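Local coordinates for protein arylmalonate decarboxylase (Bordetella bronchiseptica, PDB 3DTV) that catalyses the decarboxylation of 2-aryl-2-methylmalonates, taking up a proton to give 2-arylpropionates and carbon dioxide, at residues V20-A25 / G190-D195; S78-A83 / E132-F137; T106-G111 / S212-W217. All blocks are in the same frame, centred on the assembly; numbering follows the deposited sequence.

Contact 1 (V20-A25 / G190-D195); sequences VPADGA and GLLTLD
Asp-23 and Leu-194 make the buried half of this contact. The carboxylate oxygen OD1 of Asp-23 lies 3.5 Å from CG of Leu-194. The CD1 methyl of the same leucine is a little farther off. Asp-23 has CG beside its backbone N (chi1 -43°), and this turn carries the carboxylate across to 190-195. The leucine gives OD1 only an apolar neighbour; its polar partner here is water 2. This water donates a hydrogen bond to OD1 at 2.7 Å and accepts one from Thr-193 N at 2.8 Å. The water thus joins the acid to the backbone of the other loop. The second oxygen, OD2, has a weak hydrogen bond with Ser-212 OG, and helix 211-223 covers this side through Pro-213 and Phe-216.

The outer half is looser. There the CB methyl of Ala-22 meets the CD1 methyl of Leu-192 at 3.8 Å. Water 1 bridges the two backbones here. It accepts from Ala-22 N at 3.0 Å and gives a weak bond to Leu-191 O. Leu-191 itself is exposed.

Pro-21 to Gly-24 form a type I beta turn at the start of the short helix that follows. Segment 190-195 links strand 183-187 to helix 196-204. The arrangement is a water-bridged meeting of two connecting loops, one from each four-stranded parallel sheet. It is consistent with the two-domain alpha/beta fold of the Asp/Glu racemase clan, where the halves face each other.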
loop_
_atom_site.group_PDB
_atom_site.type_symbol
_atom_site.label_atom_id
_atom_site.label_comp_id
_atom_site.label_asym_id
_atom_site.label_seq_id
_atom_site.Cartn_x
_atom_site.Cartn_y
_atom_site.Cartn_z
ATOM N N VAL B 20 -10.304 -3.112 -8.415
ATOM C CA VAL B 20 -9.478 -3.850 -7.482
ATOM C C VAL B 20 -8.055 -3.914 -8.037
ATOM O O VAL B 20 -7.868 -4.331 -9.155
ATOM C CB VAL B 20 -9.944 -5.297 -7.245
ATOM C CG1 VAL B 20 -8.950 -5.984 -6.301
ATOM C CG2 VAL B 20 -11.345 -5.340 -6.623
ATOM N N PRO B 21 -7.051 -3.413 -7.267
ATOM C CA PRO B 21 -5.672 -3.468 -7.778
ATOM C C PRO B 21 -5.218 -4.868 -8.208
ATOM O O PRO B 21 -5.605 -5.863 -7.577
ATOM C CB PRO B 21 -4.858 -3.009 -6.579
ATOM C CG PRO B 21 -5.800 -2.093 -5.843
ATOM C CD PRO B 21 -7.147 -2.665 -5.996
ATOM N N ALA B 22 -4.358 -4.921 -9.242
ATOM C CA ALA B 22 -3.986 -6.170 -9.893
ATOM C C ALA B 22 -3.421 -7.332 -9.043
ATOM O O ALA B 22 -3.499 -8.483 -9.469
ATOM C CB ALA B 22 -3.110 -5.868 -11.179
ATOM N N ASP B 23 -2.957 -7.066 -7.809
ATOM C CA ASP B 23 -2.439 -8.123 -6.871
ATOM C C ASP B 23 -3.435 -9.181 -6.390
ATOM O O ASP B 23 -3.101 -10.370 -6.321
ATOM C CB ASP B 23 -1.688 -7.527 -5.676
ATOM C CG ASP B 23 -0.770 -6.403 -6.094
ATOM O OD1 ASP B 23 0.383 -6.693 -6.496
ATOM O OD2 ASP B 23 -1.233 -5.241 -6.091
ATOM N N GLY B 24 -4.658 -8.759 -6.120
ATOM C CA GLY B 24 -5.694 -9.665 -5.646
ATOM C C GLY B 24 -5.691 -11.003 -6.374
ATOM O O GLY B 24 -5.589 -12.071 -5.748
ATOM N N ALA B 25 -5.755 -10.931 -7.702
ATOM C CA ALA B 25 -5.849 -12.115 -8.567
ATOM C C ALA B 25 -4.738 -13.152 -8.314
ATOM O O ALA B 25 -4.956 -14.355 -8.566
ATOM C CB ALA B 25 -5.849 -11.692 -10.022
ATOM N N GLY B 190 3.807 1.086 -10.110
ATOM C CA GLY B 190 3.054 0.909 -11.367
ATOM C C GLY B 190 1.888 -0.059 -11.233
ATOM O O GLY B 190 1.437 -0.357 -10.122
ATOM N N LEU B 191 1.397 -0.562 -12.355
ATOM C CA LEU B 191 0.388 -1.636 -12.353
ATOM C C LEU B 191 0.791 -2.872 -11.499
ATOM O O LEU B 191 -0.003 -3.331 -10.649
ATOM C CB LEU B 191 0.025 -2.040 -13.782
ATOM C CG LEU B 191 -1.445 -2.409 -14.037
ATOM C CD1 LEU B 191 -2.381 -1.261 -13.560
ATOM C CD2 LEU B 191 -1.664 -2.706 -15.487
ATOM N N LEU B 192 2.016 -3.392 -11.674
ATOM C CA LEU B 192 2.390 -4.612 -10.918
ATOM C C LEU B 192 3.823 -4.627 -10.417
ATOM O O LEU B 192 4.769 -4.416 -11.208
ATOM C CB LEU B 192 2.087 -5.880 -11.741
ATOM C CG LEU B 192 0.778 -6.626 -11.420
ATOM C CD1 LEU B 192 0.106 -7.186 -12.687
ATOM C CD2 LEU B 192 1.045 -7.746 -10.408
ATOM N N THR B 193 3.952 -4.855 -9.078
ATOM C CA THR B 193 5.259 -4.997 -8.414
ATOM C C THR B 193 5.640 -6.441 -7.986
ATOM O O THR B 193 6.829 -6.728 -7.749
ATOM C CB THR B 193 5.408 -4.090 -7.158
ATOM O OG1 THR B 193 4.329 -4.356 -6.233
ATOM C CG2 THR B 193 5.417 -2.593 -7.533
ATOM N N LEU B 194 4.660 -7.347 -7.875
ATOM C CA LEU B 194 4.902 -8.623 -7.146
ATOM C C LEU B 194 6.153 -9.349 -7.562
ATOM O O LEU B 194 7.011 -9.596 -6.748
ATOM C CB LEU B 194 3.725 -9.577 -7.230
ATOM C CG LEU B 194 2.553 -9.411 -6.285
ATOM C CD1 LEU B 194 1.469 -10.415 -6.748
ATOM C CD2 LEU B 194 2.963 -9.562 -4.793
ATOM N N ASP B 195 6.256 -9.678 -8.847
ATOM C CA ASP B 195 7.327 -10.537 -9.372
ATOM C C ASP B 195 8.720 -10.053 -9.005
ATOM O O ASP B 195 9.643 -10.849 -8.808
ATOM C CB ASP B 195 7.186 -10.678 -10.890
ATOM C CG ASP B 195 6.083 -11.642 -11.279
ATOM O OD1 ASP B 195 5.692 -12.479 -10.424
ATOM O OD2 ASP B 195 5.619 -11.597 -12.448
HETATM O O HOH W 1 -3.103 -2.272 -9.970
HETATM O O HOH W 2 1.846 -4.559 -7.191
#

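Contact 2 (S78-A83 / E132-F137); sequences SFYRGA and ERLAAF. With SO4 (sulfate ion), chain J.
Phe-79 and Phe-137 form the aromatic centre of this contact. They make a T-shaped pair, with the edge of Phe-79 directed at the face of Phe-137. The centroids are 5.0 Å apart and the planes stand at 72°. CD2 of Phe-79 comes in off-centre, toward the rim of the Phe-137 ring. Phe-137 has CG anti to its backbone N (chi1 -171°), which sends the ring away from its helix and in between Phe-79 and Ala-83.

CH-pi and other apolar contacts add to this pair. Ala-83 CB covers the opposite face of Phe-137, 4.3 Å from the centroid. The CD1 methyl of Leu-134 lies over the centre of one face of Phe-79. Arg-133 uses its aliphatic part: CG sits over the centre of the Tyr-80 ring, 3.7 Å from the centroid and 13° off the normal. The chain then bends at chi2 and chi3, and the guanidinium stands nearly upright to the ring. Gly-82 O packs at the edge of Phe-137, 3.5 Å from CE1.

Water links the two backbones. Water 3 donates to Phe-79 O at 3.0 Å and to Arg-133 O at 2.8 Å. On the outer side Arg-81 NH2 donates to O4 of a sulfate ion at 2.9 Å. The sulfate probably comes from the crystallisation liquor.

The contact joins the turn between helices 75-79 and 83-97 to helix 128-140. Helix 104-115 borders it through Ser-105 and Leu-109, while Leu-134 reaches strand 183-187.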
loop_
_atom_site.group_PDB
_atom_site.type_symbol
_atom_site.label_atom_id
_atom_site.label_comp_id
_atom_site.label_asym_id
_atom_site.label_seq_id
_atom_site.Cartn_x
_atom_site.Cartn_y
_atom_site.Cartn_z
ATOM N N SER B 78 -3.049 8.079 2.543
ATOM C CA SER B 78 -2.606 7.273 3.672
ATOM C C SER B 78 -1.227 7.648 4.249
ATOM O O SER B 78 -0.916 7.316 5.408
ATOM C CB SER B 78 -2.757 5.794 3.307
ATOM O OG SER B 78 -1.708 5.388 2.501
ATOM N N PHE B 79 -0.425 8.370 3.456
ATOM C CA PHE B 79 0.983 8.650 3.767
ATOM C C PHE B 79 1.300 10.128 3.865
ATOM O O PHE B 79 2.064 10.559 4.744
ATOM C CB PHE B 79 1.880 8.025 2.730
ATOM C CG PHE B 79 2.226 6.573 2.985
ATOM C CD1 PHE B 79 1.771 5.567 2.108
ATOM C CD2 PHE B 79 3.058 6.225 4.049
ATOM C CE1 PHE B 79 2.137 4.232 2.299
ATOM C CE2 PHE B 79 3.423 4.895 4.255
ATOM C CZ PHE B 79 2.953 3.891 3.369
ATOM N N TYR B 80 0.687 10.944 2.998
ATOM C CA TYR B 80 1.236 12.310 2.715
ATOM C C TYR B 80 1.027 13.360 3.818
ATOM O O TYR B 80 1.725 14.397 3.880
ATOM C CB TYR B 80 0.689 12.862 1.403
ATOM C CG TYR B 80 1.325 12.273 0.172
ATOM C CD1 TYR B 80 1.976 11.045 0.204
ATOM C CD2 TYR B 80 1.257 12.952 -1.052
ATOM C CE1 TYR B 80 2.521 10.478 -0.959
ATOM C CE2 TYR B 80 1.830 12.386 -2.239
ATOM C CZ TYR B 80 2.443 11.160 -2.156
ATOM O OH TYR B 80 3.021 10.630 -3.253
ATOM N N ARG B 81 0.040 13.121 4.666
ATOM C CA ARG B 81 -0.259 14.081 5.742
ATOM C C ARG B 81 0.219 13.593 7.143
ATOM O O ARG B 81 -0.005 14.245 8.150
ATOM C CB ARG B 81 -1.746 14.413 5.755
ATOM C CG ARG B 81 -2.230 15.255 4.573
ATOM C CD ARG B 81 -3.712 15.430 4.729
ATOM N NE ARG B 81 -4.200 16.380 3.768
ATOM C CZ ARG B 81 -4.724 16.076 2.578
ATOM N NH1 ARG B 81 -4.993 14.805 2.242
ATOM N NH2 ARG B 81 -5.038 17.077 1.760
ATOM N N GLY B 82 0.871 12.443 7.187
ATOM C CA GLY B 82 1.444 11.951 8.468
ATOM C C GLY B 82 0.581 10.871 9.059
ATOM O O GLY B 82 -0.503 10.565 8.513
ATOM N N ALA B 83 1.059 10.317 10.175
ATOM C CA ALA B 83 0.449 9.196 10.860
ATOM C C ALA B 83 -0.793 9.582 11.673
ATOM O O ALA B 83 -1.748 8.802 11.769
ATOM C CB ALA B 83 1.528 8.477 11.790
ATOM N N GLU B 132 10.100 10.940 -0.302
ATOM C CA GLU B 132 10.144 12.038 0.681
ATOM C C GLU B 132 8.978 11.948 1.695
ATOM O O GLU B 132 9.155 12.078 2.907
ATOM C CB GLU B 132 10.067 13.358 -0.091
ATOM C CG GLU B 132 10.808 14.514 0.458
ATOM C CD GLU B 132 12.321 14.280 0.550
ATOM O OE1 GLU B 132 12.820 14.156 1.702
ATOM O OE2 GLU B 132 12.983 14.206 -0.503
ATOM N N ARG B 133 7.783 11.742 1.159
ATOM C CA ARG B 133 6.555 11.619 1.895
ATOM C C ARG B 133 6.543 10.347 2.699
ATOM O O ARG B 133 6.209 10.375 3.890
ATOM C CB ARG B 133 5.330 11.711 0.956
ATOM C CG ARG B 133 4.956 13.166 0.557
ATOM C CD ARG B 133 5.189 14.054 1.800
ATOM N NE ARG B 133 5.647 15.319 1.350
ATOM C CZ ARG B 133 6.855 15.861 1.503
ATOM N NH1 ARG B 133 7.781 15.376 2.311
ATOM N NH2 ARG B 133 7.082 16.992 0.857
ATOM N N LEU B 134 6.881 9.224 2.071
ATOM C CA LEU B 134 6.857 7.964 2.795
ATOM C C LEU B 134 7.904 7.911 3.913
ATOM O O LEU B 134 7.641 7.373 4.980
ATOM C CB LEU B 134 6.982 6.741 1.891
ATOM C CG LEU B 134 5.906 6.567 0.811
ATOM C CD1 LEU B 134 5.595 5.117 0.442
ATOM C CD2 LEU B 134 4.655 7.379 1.072
ATOM N N ALA B 135 9.062 8.513 3.643
ATOM C CA ALA B 135 10.191 8.537 4.550
ATOM C C ALA B 135 9.813 9.312 5.785
ATOM O O ALA B 135 10.158 8.910 6.892
ATOM C CB ALA B 135 11.444 9.158 3.860
ATOM N N ALA B 136 9.087 10.420 5.604
ATOM C CA ALA B 136 8.720 11.266 6.717
ATOM C C ALA B 136 7.747 10.519 7.651
ATOM O O ALA B 136 7.837 10.639 8.859
ATOM C CB ALA B 136 8.095 12.521 6.233
ATOM N N PHE B 137 6.793 9.808 7.051
ATOM C CA PHE B 137 5.824 9.026 7.785
ATOM C C PHE B 137 6.537 7.944 8.576
ATOM O O PHE B 137 6.230 7.719 9.723
ATOM C CB PHE B 137 4.891 8.346 6.761
ATOM C CG PHE B 137 3.682 7.666 7.379
ATOM C CD1 PHE B 137 2.434 8.278 7.350
ATOM C CD2 PHE B 137 3.788 6.415 7.900
ATOM C CE1 PHE B 137 1.326 7.670 7.861
ATOM C CE2 PHE B 137 2.697 5.770 8.399
ATOM C CZ PHE B 137 1.449 6.408 8.410
HETATM S S SO4 J . -6.939 19.246 -0.896
HETATM O O1 SO4 J . -5.765 20.112 -1.005
HETATM O O2 SO4 J . -7.849 19.776 0.130
HETATM O O3 SO4 J . -7.639 19.244 -2.178
HETATM O O4 SO4 J . -6.551 17.862 -0.607
HETATM O O HOH W 3 4.500 12.263 5.164
#

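Contact 3 (T106-G111 / S212-W217); sequences TAVLNG and SPAGFW
Trp-217 turns the six-membered end of its indole toward helix 106-111. CG is anti to the backbone N (chi1 169°), which carries the ring over to helix 106-111. CZ3 comes within 3.5 Å of Gly-111 N, and CH2 within 3.6 Å of Asn-110 O. Both backbone atoms lie obliquely to the ring. Ala-107 O is near the ring plane, at the edge. CB of Asn-110 also rests against this end of the indole, 3.8 Å from CZ3.

The small residues meet beside the tryptophan. Ala-107 CB points at the other helix and stops 3.3 Å from Ala-214 O. It also rests on Gly-215 CA at 3.6 Å, and the CA atoms of Ala-107 and Gly-215 are 5.1 Å apart. Ala-214 CB points back toward Ala-107 O. Val-108 points away from helix 212-217, and only its CG2 comes near, 4.3 Å from Ala-214 CB.

The axes of the two segments pass 8.1 Å apart and cross at 86°. Helix 104-115 directly follows strand 101-103 of one parallel sheet, and helix 211-223 directly follows strand 208-210 of the other. The arrangement is a close, nearly perpendicular helix crossing made by alanine and glycine, with one large aromatic residue beside it.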
loop_
_atom_site.group_PDB
_atom_site.type_symbol
_atom_site.label_atom_id
_atom_site.label_comp_id
_atom_site.label_asym_id
_atom_site.label_seq_id
_atom_site.Cartn_x
_atom_site.Cartn_y
_atom_site.Cartn_z
ATOM N N THR B 106 -0.893 1.926 7.167
ATOM C CA THR B 106 -1.009 0.953 8.290
ATOM C C THR B 106 -0.538 -0.455 7.858
ATOM O O THR B 106 0.187 -1.145 8.602
ATOM C CB THR B 106 -2.456 0.892 8.832
ATOM O OG1 THR B 106 -2.787 2.162 9.420
ATOM C CG2 THR B 106 -2.621 -0.211 9.917
ATOM N N ALA B 107 -0.936 -0.873 6.660
ATOM C CA ALA B 107 -0.499 -2.155 6.106
ATOM C C ALA B 107 1.021 -2.184 6.026
ATOM O O ALA B 107 1.656 -3.175 6.331
ATOM C CB ALA B 107 -1.089 -2.339 4.659
ATOM N N VAL B 108 1.603 -1.110 5.491
ATOM C CA VAL B 108 3.053 -1.042 5.326
ATOM C C VAL B 108 3.758 -1.075 6.681
ATOM O O VAL B 108 4.780 -1.734 6.837
ATOM C CB VAL B 108 3.498 0.177 4.513
ATOM C CG1 VAL B 108 4.980 0.457 4.754
ATOM C CG2 VAL B 108 3.230 -0.076 2.955
ATOM N N LEU B 109 3.251 -0.335 7.654
ATOM C CA LEU B 109 3.825 -0.380 8.995
ATOM C C LEU B 109 3.792 -1.787 9.602
ATOM O O LEU B 109 4.757 -2.223 10.237
ATOM C CB LEU B 109 3.103 0.603 9.935
ATOM C CG LEU B 109 3.486 2.063 9.699
ATOM C CD1 LEU B 109 2.659 2.965 10.639
ATOM C CD2 LEU B 109 5.014 2.304 9.950
ATOM N N ASN B 110 2.665 -2.480 9.444
ATOM C CA ASN B 110 2.527 -3.868 9.918
ATOM C C ASN B 110 3.421 -4.862 9.187
ATOM O O ASN B 110 3.884 -5.806 9.788
ATOM C CB ASN B 110 1.082 -4.330 9.826
ATOM C CG ASN B 110 0.138 -3.528 10.736
ATOM O OD1 ASN B 110 -1.064 -3.432 10.472
ATOM N ND2 ASN B 110 0.670 -2.975 11.800
ATOM N N GLY B 111 3.609 -4.667 7.881
ATOM C CA GLY B 111 4.506 -5.511 7.101
ATOM C C GLY B 111 5.937 -5.373 7.593
ATOM O O GLY B 111 6.612 -6.364 7.849
ATOM N N SER B 212 1.587 -1.823 -2.244
ATOM C CA SER B 212 0.274 -2.302 -2.688
ATOM C C SER B 212 -0.019 -3.770 -2.266
ATOM O O SER B 212 -1.079 -4.061 -1.677
ATOM C CB SER B 212 0.055 -2.037 -4.166
ATOM O OG SER B 212 -1.301 -2.275 -4.490
ATOM N N PRO B 213 0.927 -4.691 -2.513
ATOM C CA PRO B 213 0.854 -6.045 -1.958
ATOM C C PRO B 213 0.708 -6.149 -0.413
ATOM O O PRO B 213 -0.058 -7.012 0.075
ATOM C CB PRO B 213 2.181 -6.650 -2.437
ATOM C CG PRO B 213 2.380 -5.982 -3.797
ATOM C CD PRO B 213 2.077 -4.562 -3.448
ATOM N N ALA B 214 1.425 -5.315 0.350
ATOM C CA ALA B 214 1.246 -5.263 1.785
ATOM C C ALA B 214 -0.173 -4.903 2.150
ATOM O O ALA B 214 -0.682 -5.319 3.207
ATOM C CB ALA B 214 2.218 -4.226 2.463
ATOM N N GLY B 215 -0.811 -4.117 1.291
ATOM C CA GLY B 215 -2.174 -3.714 1.517
ATOM C C GLY B 215 -3.174 -4.856 1.457
ATOM O O GLY B 215 -4.074 -4.899 2.286
ATOM N N PHE B 216 -3.067 -5.733 0.440
ATOM C CA PHE B 216 -3.809 -6.992 0.395
ATOM C C PHE B 216 -3.522 -7.848 1.624
ATOM O O PHE B 216 -4.442 -8.307 2.286
ATOM C CB PHE B 216 -3.488 -7.788 -0.891
ATOM C CG PHE B 216 -4.093 -7.189 -2.137
ATOM C CD1 PHE B 216 -3.465 -6.129 -2.809
ATOM C CD2 PHE B 216 -5.333 -7.615 -2.579
ATOM C CE1 PHE B 216 -4.043 -5.537 -3.894
ATOM C CE2 PHE B 216 -5.913 -7.048 -3.677
ATOM C CZ PHE B 216 -5.256 -6.019 -4.381
ATOM N N TRP B 217 -2.242 -8.070 1.925
ATOM C CA TRP B 217 -1.833 -8.903 3.041
ATOM C C TRP B 217 -2.475 -8.456 4.353
ATOM O O TRP B 217 -2.994 -9.286 5.116
ATOM C CB TRP B 217 -0.316 -8.884 3.158
ATOM C CG TRP B 217 0.224 -9.491 4.442
ATOM C CD1 TRP B 217 0.474 -10.807 4.674
ATOM C CD2 TRP B 217 0.655 -8.782 5.637
ATOM N NE1 TRP B 217 1.003 -10.968 5.928
ATOM C CE2 TRP B 217 1.106 -9.747 6.544
ATOM C CE3 TRP B 217 0.663 -7.423 6.019
ATOM C CZ2 TRP B 217 1.602 -9.406 7.828
ATOM C CZ3 TRP B 217 1.118 -7.085 7.261
ATOM C CH2 TRP B 217 1.599 -8.080 8.165
#

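How the contacts relate
From the N terminus, segment 20-25 comes first, in the half built on strands 33-37, 9-13, 69-72 and 101-103. Contact 1 closes the longest loop when the chain returns at 190-195. Contact 2 is nested inside that loop, joining 78-83 to 132-137. Contact 3 starts at 106-111, within the loop of contact 2, and ends at 212-217, beyond contact 1. It therefore crosses both. It also touches both: Phe-216 and Ser-212 meet segment 20-25, while Leu-109 and Val-108 meet Phe-137 and Phe-79. Contacts 1 and 2 lie on opposite sides of the chain's centre. All three tie the first parallel sheet's half to the second.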